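Local coordinates for protein (endonuclease) (Salmonella typhimurium, PDB 1BYR) that is an endonuclease of the PLD-like family, built on a mixed beta sheet flanked by helices, with two copies in the assembly, at residues 14-17 against 18-22; 58-62 against 63-67; 69-72 against 73-77; 131-134 against 135-139; 140-143 against 144-147. One frame throughout, in Å; residues are numbered along the deposited sequence.

Interaction 1 (14-17 against 18-22)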
loop_
_atom_site.group_PDB
_atom_site.type_symbol
_atom_site.label_atom_id
_atom_site.label_comp_id
_atom_site.label_asym_id
_atom_site.label_seq_id
_atom_site.Cartn_x
_atom_site.Cartn_y
_atom_site.Cartn_z
ATOM N N SER A 14 -14.992 -4.331 0.756
ATOM C CA SER A 14 -14.265 -5.591 0.685
ATOM C C SER A 14 -12.849 -5.557 1.276
ATOM O O SER A 14 -12.350 -6.579 1.751
ATOM C CB SER A 14 -14.214 -6.080 -0.762
ATOM O OG SER A 14 -13.699 -5.071 -1.603
ATOM N N ALA A 15 -12.203 -4.396 1.255
ATOM C CA ALA A 15 -10.853 -4.289 1.814
ATOM C C ALA A 15 -10.897 -4.503 3.331
ATOM O O ALA A 15 -10.147 -5.306 3.893
ATOM C CB ALA A 15 -10.262 -2.929 1.515
ATOM N N ARG A 16 -11.782 -3.776 3.993
ATOM C CA ARG A 16 -11.916 -3.882 5.431
ATOM C C ARG A 16 -12.170 -5.341 5.839
ATOM O O ARG A 16 -11.483 -5.882 6.707
ATOM C CB ARG A 16 -13.056 -2.970 5.897
ATOM C CG ARG A 16 -13.493 -3.158 7.335
ATOM C CD ARG A 16 -14.958 -2.776 7.489
ATOM N NE ARG A 16 -15.123 -1.763 8.521
ATOM C CZ ARG A 16 -15.917 -0.704 8.428
ATOM N NH1 ARG A 16 -16.620 -0.492 7.330
ATOM N NH2 ARG A 16 -15.993 0.154 9.434
ATOM N N VAL A 17 -13.148 -5.980 5.207
ATOM C CA VAL A 17 -13.474 -7.364 5.532
ATOM C C VAL A 17 -12.289 -8.298 5.319
ATOM O O VAL A 17 -12.048 -9.189 6.132
ATOM C CB VAL A 17 -14.706 -7.855 4.714
ATOM C CG1 VAL A 17 -14.957 -9.323 4.965
ATOM C CG2 VAL A 17 -15.940 -7.064 5.129
ATOM N N LEU A 18 -11.538 -8.093 4.237
ATOM C CA LEU A 18 -10.368 -8.916 3.930
ATOM C C LEU A 18 -9.275 -8.756 4.983
ATOM O O LEU A 18 -8.657 -9.735 5.415
ATOM C CB LEU A 18 -9.808 -8.548 2.541
ATOM C CG LEU A 18 -8.559 -9.314 2.107
ATOM C CD1 LEU A 18 -8.791 -10.809 2.284
ATOM C CD2 LEU A 18 -8.225 -8.992 0.650
ATOM N N VAL A 19 -9.029 -7.516 5.392
ATOM C CA VAL A 19 -8.025 -7.251 6.412
ATOM C C VAL A 19 -8.457 -7.954 7.711
ATOM O O VAL A 19 -7.636 -8.591 8.376
ATOM C CB VAL A 19 -7.869 -5.720 6.636
ATOM C CG1 VAL A 19 -6.975 -5.447 7.844
ATOM C CG2 VAL A 19 -7.280 -5.074 5.379
ATOM N N LEU A 20 -9.739 -7.854 8.057
ATOM C CA LEU A 20 -10.260 -8.526 9.258
ATOM C C LEU A 20 -10.099 -10.043 9.120
ATOM O O LEU A 20 -9.760 -10.727 10.086
ATOM C CB LEU A 20 -11.733 -8.168 9.487
ATOM C CG LEU A 20 -11.898 -6.709 9.923
ATOM C CD1 LEU A 20 -13.360 -6.292 9.853
ATOM C CD2 LEU A 20 -11.350 -6.541 11.337
ATOM N N SER A 21 -10.305 -10.561 7.909
ATOM C CA SER A 21 -10.163 -11.991 7.629
ATOM C C SER A 21 -8.738 -12.465 7.883
ATOM O O SER A 21 -8.510 -13.567 8.387
ATOM C CB SER A 21 -10.541 -12.295 6.174
ATOM O OG SER A 21 -10.277 -13.644 5.830
ATOM N N ALA A 22 -7.766 -11.636 7.536
ATOM C CA ALA A 22 -6.377 -12.008 7.751
ATOM C C ALA A 22 -6.062 -12.076 9.248
ATOM O O ALA A 22 -5.412 -13.009 9.709
ATOM C CB ALA A 22 -5.441 -11.004 7.053
#
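Four successive i to i+4 hydrogen bonds join residues 14-17 to 18-22, running from Leu18 N to Ser14 O, Val19 N to Ala15 O, Leu20 N to Arg16 O and Ser21 N to Val17 O. They form the opening turns of helix 14-25, an alpha helix packed on the mixed sheet of this PLD-like fold. The shortest of them is Ser21 N to Val17 O, at 2.8 Å. Along one flank Arg16 and Leu20 run side by side in the same direction, and their aliphatic parts touch where Arg16 CG lies 4.0 Å from Leu20 CD1. The Arg16 chain bends further out, and its NH2 reaches a salt bridge with Glu117, while Leu20 packs on Asp41 and Ala45 of helix 40-51. The buried flank is made by Ala15, Leu18 and Val19. Ala15 and Val19 both rest on Ala124 of strand 122-128, and Leu18 rests on Val126 of the same strand. At the helix start the hydroxyl of Ser14 is hydrogen-bonded to Tyr9 N. In Val19, chi1 of 172° places CG1 anti to the backbone N and lays the other methyl against the preceding turn, with Val19 CG2 3.2 Å from Ala15 O.

Interaction 2 (58-62 against 63-67)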
loop_
_atom_site.group_PDB
_atom_site.type_symbol
_atom_site.label_atom_id
_atom_site.label_comp_id
_atom_site.label_asym_id
_atom_site.label_seq_id
_atom_site.Cartn_x
_atom_site.Cartn_y
_atom_site.Cartn_z
ATOM N N ILE A 58 3.274 -5.255 17.494
ATOM C CA ILE A 58 3.019 -4.149 16.581
ATOM C C ILE A 58 3.973 -2.955 16.683
ATOM O O ILE A 58 4.329 -2.524 17.777
ATOM C CB ILE A 58 1.577 -3.635 16.823
ATOM C CG1 ILE A 58 0.627 -4.826 16.901
ATOM C CG2 ILE A 58 1.153 -2.652 15.734
ATOM C CD1 ILE A 58 -0.790 -4.463 17.303
ATOM N N VAL A 59 4.410 -2.434 15.535
ATOM C CA VAL A 59 5.268 -1.247 15.512
ATOM C C VAL A 59 4.582 -0.240 14.617
ATOM O O VAL A 59 4.263 -0.542 13.463
ATOM C CB VAL A 59 6.675 -1.522 14.937
ATOM C CG1 VAL A 59 7.514 -2.201 15.983
ATOM C CG2 VAL A 59 6.581 -2.355 13.678
ATOM N N ILE A 60 4.325 0.949 15.154
ATOM C CA ILE A 60 3.648 1.982 14.387
ATOM C C ILE A 60 4.443 3.275 14.305
ATOM O O ILE A 60 5.371 3.499 15.080
ATOM C CB ILE A 60 2.273 2.291 15.008
ATOM C CG1 ILE A 60 2.449 3.053 16.327
ATOM C CG2 ILE A 60 1.535 0.987 15.266
ATOM C CD1 ILE A 60 1.130 3.302 17.092
ATOM N N ASP A 61 4.085 4.118 13.342
ATOM C CA ASP A 61 4.728 5.406 13.166
ATOM C C ASP A 61 4.436 6.270 14.386
ATOM O O ASP A 61 3.290 6.330 14.848
ATOM C CB ASP A 61 4.178 6.107 11.917
ATOM C CG ASP A 61 4.821 7.445 11.700
ATOM O OD1 ASP A 61 6.011 7.465 11.343
ATOM O OD2 ASP A 61 4.135 8.465 11.891
ATOM N N GLU A 62 5.458 6.954 14.887
ATOM C CA GLU A 62 5.297 7.795 16.071
ATOM C C GLU A 62 4.645 9.151 15.846
ATOM O O GLU A 62 3.627 9.465 16.471
ATOM C CB GLU A 62 6.651 8.004 16.748
ATOM C CG GLU A 62 6.556 8.606 18.133
ATOM C CD GLU A 62 7.893 8.631 18.843
ATOM O OE1 GLU A 62 8.569 7.574 18.896
ATOM O OE2 GLU A 62 8.267 9.714 19.341
ATOM N N ARG A 63 5.211 9.961 14.955
ATOM C CA ARG A 63 4.666 11.300 14.701
ATOM C C ARG A 63 3.227 11.365 14.232
ATOM O O ARG A 63 2.517 12.318 14.552
ATOM C CB ARG A 63 5.538 12.044 13.693
ATOM C CG ARG A 63 6.986 12.193 14.096
ATOM C CD ARG A 63 7.684 13.080 13.071
ATOM N NE ARG A 63 6.720 13.954 12.409
ATOM C CZ ARG A 63 6.512 13.997 11.098
ATOM N NH1 ARG A 63 7.204 13.215 10.291
ATOM N NH2 ARG A 63 5.608 14.828 10.598
ATOM N N GLY A 64 2.808 10.366 13.463
ATOM C CA GLY A 64 1.453 10.346 12.954
ATOM C C GLY A 64 0.441 9.675 13.866
ATOM O O GLY A 64 -0.689 9.431 13.462
ATOM N N ASN A 65 0.844 9.362 15.092
ATOM C CA ASN A 65 -0.059 8.714 16.043
ATOM C C ASN A 65 -0.157 9.424 17.407
ATOM O O ASN A 65 -0.027 8.803 18.475
ATOM C CB ASN A 65 0.352 7.253 16.226
ATOM C CG ASN A 65 -0.179 6.367 15.125
ATOM O OD1 ASN A 65 -1.379 6.340 14.859
ATOM N ND2 ASN A 65 0.708 5.641 14.459
ATOM N N THR A 66 -0.392 10.731 17.361
ATOM C CA THR A 66 -0.549 11.501 18.588
ATOM C C THR A 66 -1.969 12.060 18.718
ATOM O O THR A 66 -2.279 12.784 19.655
ATOM C CB THR A 66 0.464 12.643 18.662
ATOM O OG1 THR A 66 0.168 13.617 17.650
ATOM C CG2 THR A 66 1.860 12.100 18.465
ATOM N N GLY A 67 -2.829 11.733 17.762
ATOM C CA GLY A 67 -4.204 12.197 17.827
ATOM C C GLY A 67 -5.003 11.397 18.856
ATOM O O GLY A 67 -4.599 10.295 19.251
HETATM O O HOH W 1 7.335 9.169 13.198
HETATM O O HOH W 2 2.984 8.307 18.912
#
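Chi1 of Asp61, at -180°, sets its carboxylate anti to the backbone N and carries OD2 to the backbone of the turn that follows, while chi1 of Asn65, at -82°, swings its amide back toward the strand. The two groups brace a type I beta turn, Glu62 to Asn65, which takes the chain out of strand 55-61 toward helix 68-79. Within the turn Asn65 N bonds to Glu62 O at 3.1 Å, the donor standing well above the carbonyl plane. Gly64 N meets Asp61 OD2 at 2.8 Å, nearly along the C-O axis of that oxygen. The other carboxylate oxygen is held too: a water bridges Asp61 OD1 to Arg63 N, and Gln93 N bonds to the same OD1. The carboxylate thus ties one backbone N-H of the turn directly and a second through water.

The Asn65 amide works in the reverse direction. Its ND2 gives a short bond of 2.7 Å to Asp61 O, lying in the carbonyl plane, with the acceptor close to the plane of the amide as well. ND2 also bonds to Tyr35 O, and OD1 accepts from Phe37 N and pairs with Ser70 OG, so the buried amide is fixed in rotation by partners at both ends. A second water spans Glu62 O and Asn65 O across the turn. On the apolar side Ile60 crosses the Asn65 amide at a slant and sets its terminal methyl against it, with Ile60 CD1 3.5 Å from Asn65 ND2.

Interaction 3 (69-72 against 73-77)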
loop_
_atom_site.group_PDB
_atom_site.type_symbol
_atom_site.label_atom_id
_atom_site.label_comp_id
_atom_site.label_asym_id
_atom_site.label_seq_id
_atom_site.Cartn_x
_atom_site.Cartn_y
_atom_site.Cartn_z
ATOM N N ALA A 69 -7.784 9.572 18.724
ATOM C CA ALA A 69 -8.157 8.228 18.312
ATOM C C ALA A 69 -6.937 7.298 18.351
ATOM O O ALA A 69 -7.042 6.124 18.747
ATOM C CB ALA A 69 -8.762 8.265 16.921
ATOM N N SER A 70 -5.773 7.825 17.962
ATOM C CA SER A 70 -4.550 7.031 17.982
ATOM C C SER A 70 -4.257 6.595 19.416
ATOM O O SER A 70 -3.987 5.418 19.675
ATOM C CB SER A 70 -3.361 7.832 17.433
ATOM O OG SER A 70 -3.469 7.978 16.032
ATOM N N ILE A 71 -4.321 7.537 20.348
ATOM C CA ILE A 71 -4.059 7.225 21.752
ATOM C C ILE A 71 -5.039 6.182 22.325
ATOM O O ILE A 71 -4.636 5.256 23.036
ATOM C CB ILE A 71 -4.067 8.518 22.594
ATOM C CG1 ILE A 71 -2.795 9.315 22.262
ATOM C CG2 ILE A 71 -4.142 8.185 24.077
ATOM C CD1 ILE A 71 -2.845 10.760 22.703
ATOM N N ALA A 72 -6.321 6.318 21.995
ATOM C CA ALA A 72 -7.335 5.370 22.445
ATOM C C ALA A 72 -6.989 3.950 21.969
ATOM O O ALA A 72 -7.059 3.000 22.743
ATOM C CB ALA A 72 -8.709 5.784 21.909
ATOM N N ALA A 73 -6.590 3.802 20.710
ATOM C CA ALA A 73 -6.243 2.481 20.186
ATOM C C ALA A 73 -4.967 1.937 20.808
ATOM O O ALA A 73 -4.884 0.761 21.162
ATOM C CB ALA A 73 -6.093 2.540 18.657
ATOM N N MET A 74 -3.960 2.793 20.923
ATOM C CA MET A 74 -2.691 2.398 21.517
ATOM C C MET A 74 -2.918 1.960 22.959
ATOM O O MET A 74 -2.365 0.947 23.385
ATOM C CB MET A 74 -1.679 3.558 21.454
ATOM C CG MET A 74 -1.252 3.952 20.007
ATOM S SD MET A 74 -0.654 5.670 19.826
ATOM C CE MET A 74 0.987 5.542 20.496
ATOM N N ASN A 75 -3.744 2.697 23.707
ATOM C CA ASN A 75 -4.031 2.342 25.104
ATOM C C ASN A 75 -4.804 1.020 25.153
ATOM O O ASN A 75 -4.496 0.121 25.943
ATOM C CB ASN A 75 -4.853 3.439 25.802
ATOM C CG ASN A 75 -4.004 4.622 26.243
ATOM O OD1 ASN A 75 -4.527 5.696 26.562
ATOM N ND2 ASN A 75 -2.702 4.433 26.267
ATOM N N TYR A 76 -5.816 0.907 24.303
ATOM C CA TYR A 76 -6.610 -0.311 24.220
ATOM C C TYR A 76 -5.705 -1.515 23.930
ATOM O O TYR A 76 -5.803 -2.551 24.581
ATOM C CB TYR A 76 -7.656 -0.159 23.112
ATOM C CG TYR A 76 -8.516 -1.372 22.913
ATOM C CD1 TYR A 76 -9.348 -1.832 23.925
ATOM C CD2 TYR A 76 -8.499 -2.066 21.713
ATOM C CE1 TYR A 76 -10.137 -2.955 23.742
ATOM C CE2 TYR A 76 -9.278 -3.176 21.525
ATOM C CZ TYR A 76 -10.096 -3.621 22.537
ATOM O OH TYR A 76 -10.868 -4.743 22.342
ATOM N N ILE A 77 -4.801 -1.364 22.968
ATOM C CA ILE A 77 -3.890 -2.438 22.596
ATOM C C ILE A 77 -2.894 -2.813 23.711
ATOM O O ILE A 77 -2.724 -4.003 24.021
ATOM C CB ILE A 77 -3.117 -2.069 21.293
ATOM C CG1 ILE A 77 -4.099 -1.964 20.131
ATOM C CG2 ILE A 77 -2.046 -3.095 20.992
ATOM C CD1 ILE A 77 -4.704 -3.283 19.707
#
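Helix 68-79 is the crossover helix of a beta-alpha-beta unit, linking strand 55-61 to strand 84-87, and over most of its length residues 69-72 bond to 73-77 in regular alpha-helical fashion. Four backbone bonds span the contact, among them Asn75 N to Ile71 O at 2.8 Å and Met74 N to Ser70 O at 2.9 Å. Met74 has CG beside its own backbone N (chi1 -66°), which turns the thioether back along the preceding turn. Its sulfur consequently lies over the carbonyl of Ser70, with Met74 SD 3.3 Å from Ser70 O, and stands 4.2 Å from Ser70 CB. The same side chain reaches Ile60 of strand 55-61 and Leu84 of strand 84-87. Asn75 lies next to Ile71, both side chains pointing the same way, and Ile71 CG2 approaches Asn75 OD1 to 3.5 Å. Beyond them Tyr76 heads off toward Met43 and Val47 of helix 40-51. The chemistry is therefore divided: the polar grip across the contact is main-chain, whereas the Met74 thioether rests on the Ser70 carbonyl and its apolar chain joins the helix to both strands of the unit.

Interaction 4 (131-134 against 135-139)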
loop_
_atom_site.group_PDB
_atom_site.type_symbol
_atom_site.label_atom_id
_atom_site.label_comp_id
_atom_site.label_asym_id
_atom_site.label_seq_id
_atom_site.Cartn_x
_atom_site.Cartn_y
_atom_site.Cartn_z
ATOM N N PRO A 131 5.856 -18.487 2.303
ATOM C CA PRO A 131 6.857 -18.358 3.362
ATOM C C PRO A 131 8.035 -17.438 3.069
ATOM O O PRO A 131 8.420 -16.648 3.914
ATOM C CB PRO A 131 7.294 -19.794 3.625
ATOM C CG PRO A 131 6.158 -20.630 3.144
ATOM C CD PRO A 131 5.542 -19.891 1.996
ATOM N N LYS A 132 8.615 -17.538 1.881
ATOM C CA LYS A 132 9.766 -16.696 1.545
ATOM C C LYS A 132 9.422 -15.225 1.521
ATOM O O LYS A 132 10.224 -14.384 1.930
ATOM C CB LYS A 132 10.367 -17.084 0.193
ATOM C CG LYS A 132 10.453 -18.573 -0.035
ATOM C CD LYS A 132 9.497 -18.993 -1.157
ATOM C CE LYS A 132 8.056 -19.061 -0.669
ATOM N NZ LYS A 132 7.198 -18.218 -1.514
ATOM N N LEU A 133 8.237 -14.906 1.026
ATOM C CA LEU A 133 7.820 -13.516 0.970
ATOM C C LEU A 133 7.613 -12.990 2.386
ATOM O O LEU A 133 8.018 -11.875 2.716
ATOM C CB LEU A 133 6.518 -13.382 0.181
ATOM C CG LEU A 133 6.072 -11.927 -0.003
ATOM C CD1 LEU A 133 7.033 -11.217 -0.964
ATOM C CD2 LEU A 133 4.633 -11.880 -0.529
ATOM N N ALA A 134 7.000 -13.809 3.231
ATOM C CA ALA A 134 6.725 -13.406 4.604
ATOM C C ALA A 134 7.989 -13.250 5.458
ATOM O O ALA A 134 8.079 -12.312 6.256
ATOM C CB ALA A 134 5.747 -14.401 5.256
ATOM N N GLU A 135 8.972 -14.140 5.305
ATOM C CA GLU A 135 10.200 -14.005 6.091
ATOM C C GLU A 135 10.952 -12.753 5.667
ATOM O O GLU A 135 11.623 -12.107 6.477
ATOM C CB GLU A 135 11.101 -15.236 5.958
ATOM C CG GLU A 135 12.465 -15.115 6.703
ATOM C CD GLU A 135 12.365 -14.671 8.184
ATOM O OE1 GLU A 135 11.942 -15.502 9.035
ATOM O OE2 GLU A 135 12.730 -13.499 8.500
ATOM N N SER A 136 10.847 -12.393 4.394
ATOM C CA SER A 136 11.484 -11.167 3.934
ATOM C C SER A 136 10.776 -9.970 4.595
ATOM O O SER A 136 11.421 -9.034 5.105
ATOM C CB SER A 136 11.382 -11.028 2.413
ATOM O OG SER A 136 11.594 -9.679 2.047
ATOM N N PHE A 137 9.449 -10.002 4.600
ATOM C CA PHE A 137 8.685 -8.927 5.208
ATOM C C PHE A 137 8.978 -8.865 6.695
ATOM O O PHE A 137 8.998 -7.780 7.289
ATOM C CB PHE A 137 7.191 -9.125 4.978
ATOM C CG PHE A 137 6.623 -8.218 3.921
ATOM C CD1 PHE A 137 6.237 -6.928 4.234
ATOM C CD2 PHE A 137 6.470 -8.661 2.617
ATOM C CE1 PHE A 137 5.703 -6.091 3.272
ATOM C CE2 PHE A 137 5.937 -7.827 1.643
ATOM C CZ PHE A 137 5.554 -6.541 1.976
ATOM N N LEU A 138 9.205 -10.028 7.301
ATOM C CA LEU A 138 9.525 -10.116 8.731
ATOM C C LEU A 138 10.821 -9.373 9.063
ATOM O O LEU A 138 10.918 -8.695 10.085
ATOM C CB LEU A 138 9.642 -11.588 9.156
ATOM C CG LEU A 138 9.405 -11.852 10.647
ATOM C CD1 LEU A 138 7.925 -11.629 10.984
ATOM C CD2 LEU A 138 9.834 -13.275 10.991
ATOM N N GLU A 139 11.822 -9.505 8.200
ATOM C CA GLU A 139 13.080 -8.806 8.403
ATOM C C GLU A 139 12.826 -7.297 8.379
ATOM O O GLU A 139 13.433 -6.533 9.120
ATOM C CB GLU A 139 14.081 -9.180 7.309
ATOM C CG GLU A 139 14.629 -10.590 7.423
ATOM C CD GLU A 139 15.537 -10.933 6.258
ATOM O OE1 GLU A 139 15.462 -10.223 5.234
ATOM O OE2 GLU A 139 16.323 -11.900 6.355
#
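Leu133 and Phe137, one turn apart on helix 131-146, put their side chains together with Leu133 CG 4.2 Å from Phe137 CD2. Leu133 holds CG anti to its backbone N (chi1 -176°), which brings the end of the branch nearer to the following turn. Phe137 has an unusual chi1 of -104°, away from the staggered values, and its ring is turned to set an edge toward the previous turn. Leu133 O lies at that edge in the ring plane, with Phe137 CD2 3.6 Å away. The same oxygen accepts the backbone bond from Phe137 N at 3.0 Å. Ring and main chain of one residue thus both address a single carbonyl.

Glu135 leads away from this pair: it leaves with CG anti to its backbone N but bends at chi2, taking its carboxylate away from the first turn. Its backbone N bonds to Pro131 O at 2.9 Å. Ser136, by contrast, turns its hydroxyl to a hydrogen bond with OH of Tyr9 of the second subunit. That tyrosine also meets the Phe137 ring edge-to-face, while Leu133 packs on Val7 of the second subunit. Ala134 and Phe137 both touch Val105 of strand 104-108. The arrangement is that of an amphipathic helix packed on the sheet of the PLD-like fold, in which Phe137 serves both the sheet and the contact with the second subunit.

Interaction 5 (140-143 against 144-147)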
loop_
_atom_site.group_PDB
_atom_site.type_symbol
_atom_site.label_atom_id
_atom_site.label_comp_id
_atom_site.label_asym_id
_atom_site.label_seq_id
_atom_site.Cartn_x
_atom_site.Cartn_y
_atom_site.Cartn_z
ATOM N N HIS A 140 11.904 -6.886 7.518
ATOM C CA HIS A 140 11.510 -5.477 7.368
ATOM C C HIS A 140 10.810 -5.040 8.655
ATOM O O HIS A 140 11.051 -3.951 9.169
ATOM C CB HIS A 140 10.548 -5.365 6.175
ATOM C CG HIS A 140 10.064 -3.978 5.887
ATOM N ND1 HIS A 140 10.908 -2.950 5.504
ATOM C CD2 HIS A 140 8.809 -3.480 5.786
ATOM C CE1 HIS A 140 10.192 -1.880 5.204
ATOM N NE2 HIS A 140 8.918 -2.184 5.360
ATOM N N TRP A 141 9.938 -5.900 9.169
ATOM C CA TRP A 141 9.207 -5.612 10.404
ATOM C C TRP A 141 10.163 -5.550 11.607
ATOM O O TRP A 141 10.090 -4.636 12.441
ATOM C CB TRP A 141 8.153 -6.704 10.652
ATOM C CG TRP A 141 7.386 -6.502 11.914
ATOM C CD1 TRP A 141 6.205 -5.851 12.055
ATOM C CD2 TRP A 141 7.799 -6.882 13.238
ATOM N NE1 TRP A 141 5.853 -5.794 13.387
ATOM C CE2 TRP A 141 6.817 -6.419 14.133
ATOM C CE3 TRP A 141 8.914 -7.566 13.747
ATOM C CZ2 TRP A 141 6.903 -6.617 15.518
ATOM C CZ3 TRP A 141 9.005 -7.762 15.126
ATOM C CH2 TRP A 141 8.002 -7.280 15.997
ATOM N N GLN A 142 11.059 -6.534 11.682
ATOM C CA GLN A 142 12.028 -6.649 12.767
ATOM C C GLN A 142 12.965 -5.455 12.873
ATOM O O GLN A 142 13.279 -4.984 13.976
ATOM C CB GLN A 142 12.840 -7.922 12.578
ATOM C CG GLN A 142 13.667 -8.284 13.776
ATOM C CD GLN A 142 12.815 -8.682 14.945
ATOM O OE1 GLN A 142 12.895 -8.103 16.025
ATOM N NE2 GLN A 142 11.969 -9.677 14.744
ATOM N N ASP A 143 13.421 -4.968 11.722
ATOM C CA ASP A 143 14.315 -3.818 11.691
ATOM C C ASP A 143 13.635 -2.564 12.239
ATOM O O ASP A 143 14.244 -1.784 12.961
ATOM C CB ASP A 143 14.788 -3.560 10.258
ATOM C CG ASP A 143 15.739 -2.403 10.181
ATOM O OD1 ASP A 143 16.930 -2.616 10.475
ATOM O OD2 ASP A 143 15.294 -1.285 9.847
ATOM N N ARG A 144 12.370 -2.364 11.887
ATOM C CA ARG A 144 11.619 -1.204 12.357
ATOM C C ARG A 144 11.267 -1.355 13.832
ATOM O O ARG A 144 11.341 -0.399 14.588
ATOM C CB ARG A 144 10.341 -1.042 11.533
ATOM C CG ARG A 144 10.513 -0.264 10.195
ATOM C CD ARG A 144 11.804 -0.609 9.441
ATOM N NE ARG A 144 11.807 -0.040 8.086
ATOM C CZ ARG A 144 12.795 -0.184 7.202
ATOM N NH1 ARG A 144 13.882 -0.875 7.516
ATOM N NH2 ARG A 144 12.675 0.334 5.982
ATOM N N TRP A 145 10.884 -2.561 14.240
ATOM C CA TRP A 145 10.552 -2.836 15.643
ATOM C C TRP A 145 11.763 -2.585 16.554
ATOM O O TRP A 145 11.663 -1.912 17.584
ATOM C CB TRP A 145 10.084 -4.291 15.784
ATOM C CG TRP A 145 10.027 -4.804 17.197
ATOM C CD1 TRP A 145 11.008 -5.497 17.858
ATOM C CD2 TRP A 145 8.931 -4.699 18.115
ATOM N NE1 TRP A 145 10.589 -5.824 19.119
ATOM C CE2 TRP A 145 9.319 -5.344 19.304
ATOM C CE3 TRP A 145 7.662 -4.120 18.040
ATOM C CZ2 TRP A 145 8.476 -5.429 20.420
ATOM C CZ3 TRP A 145 6.825 -4.206 19.154
ATOM C CH2 TRP A 145 7.235 -4.855 20.323
ATOM N N ASN A 146 12.912 -3.113 16.150
ATOM C CA ASN A 146 14.141 -2.971 16.921
ATOM C C ASN A 146 14.549 -1.544 17.258
ATOM O O ASN A 146 15.291 -1.329 18.212
ATOM C CB ASN A 146 15.289 -3.691 16.207
ATOM C CG ASN A 146 15.124 -5.208 16.249
ATOM O OD1 ASN A 146 14.285 -5.723 16.975
ATOM N ND2 ASN A 146 15.929 -5.910 15.469
ATOM N N GLN A 147 14.079 -0.562 16.498
ATOM C CA GLN A 147 14.435 0.813 16.815
ATOM C C GLN A 147 13.223 1.599 17.290
ATOM O O GLN A 147 13.182 2.835 17.191
ATOM C CB GLN A 147 15.062 1.505 15.604
ATOM C CG GLN A 147 14.237 1.466 14.362
ATOM C CD GLN A 147 15.076 1.728 13.148
ATOM O OE1 GLN A 147 15.784 2.736 13.063
ATOM N NE2 GLN A 147 15.016 0.829 12.190
#
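Trp141 and Trp145 lie side by side near the end of helix 131-146, the helix that packs on the sheet of this PLD-like fold and faces the second subunit. Their indole planes are 16° apart and laterally displaced, an offset pair with little overlap in which Trp141 CH2 lies 3.4 Å from Trp145 CG. Trp145 CB also sits over the face of the Trp141 six-membered ring, a CH-pi contact with the carbon 3.7 Å from the ring centroid. Both indoles rest on Val59 of strand 55-61. On another flank the Arg144 guanidinium crosses His140 with the planes 54° apart, and His140 ND1 lies over the centre of one guanidinium face. Chi1 of -85° and a bend at chi2 fold the arginine back toward this histidine. Arg144 NH1 makes a salt bridge with Asp143, meeting OD2 from above the carboxylate plane at 2.8 Å, and a second one with Glu12 of the second subunit. His140, bonded through NE2 to Asp95, stacks on Tyr9 of the second subunit. As the helix ends, Gln147, extended beyond CG, reaches back to the last turn, where Gln147 NE2 bonds to Asp143 O at 2.8 Å from above the carbonyl plane.

Overall arrangement
The five contacts follow one another along the chain without nesting. Interactions 2 and 3 touch, their centres about 10 Å apart, and carry the chain from strand 55-61 into helix 68-79, with Asn65 and Ser70 joining them. Interactions 4 and 5 are consecutive parts of helix 131-146, centres about 13 Å apart. Val59 of interaction 2 packs against Trp141 and Trp145 of interaction 5, so this strand of the beta-alpha-beta unit also packs against helix 131-146. Interaction 1, on helix 14-25, stands apart, its centre about 20 Å or more from the others. Strand 55-61 thus meets helix 68-79 through Ile58 and Ile60 and helix 131-146 through Val59, and helix 131-146 in addition contacts the second subunit.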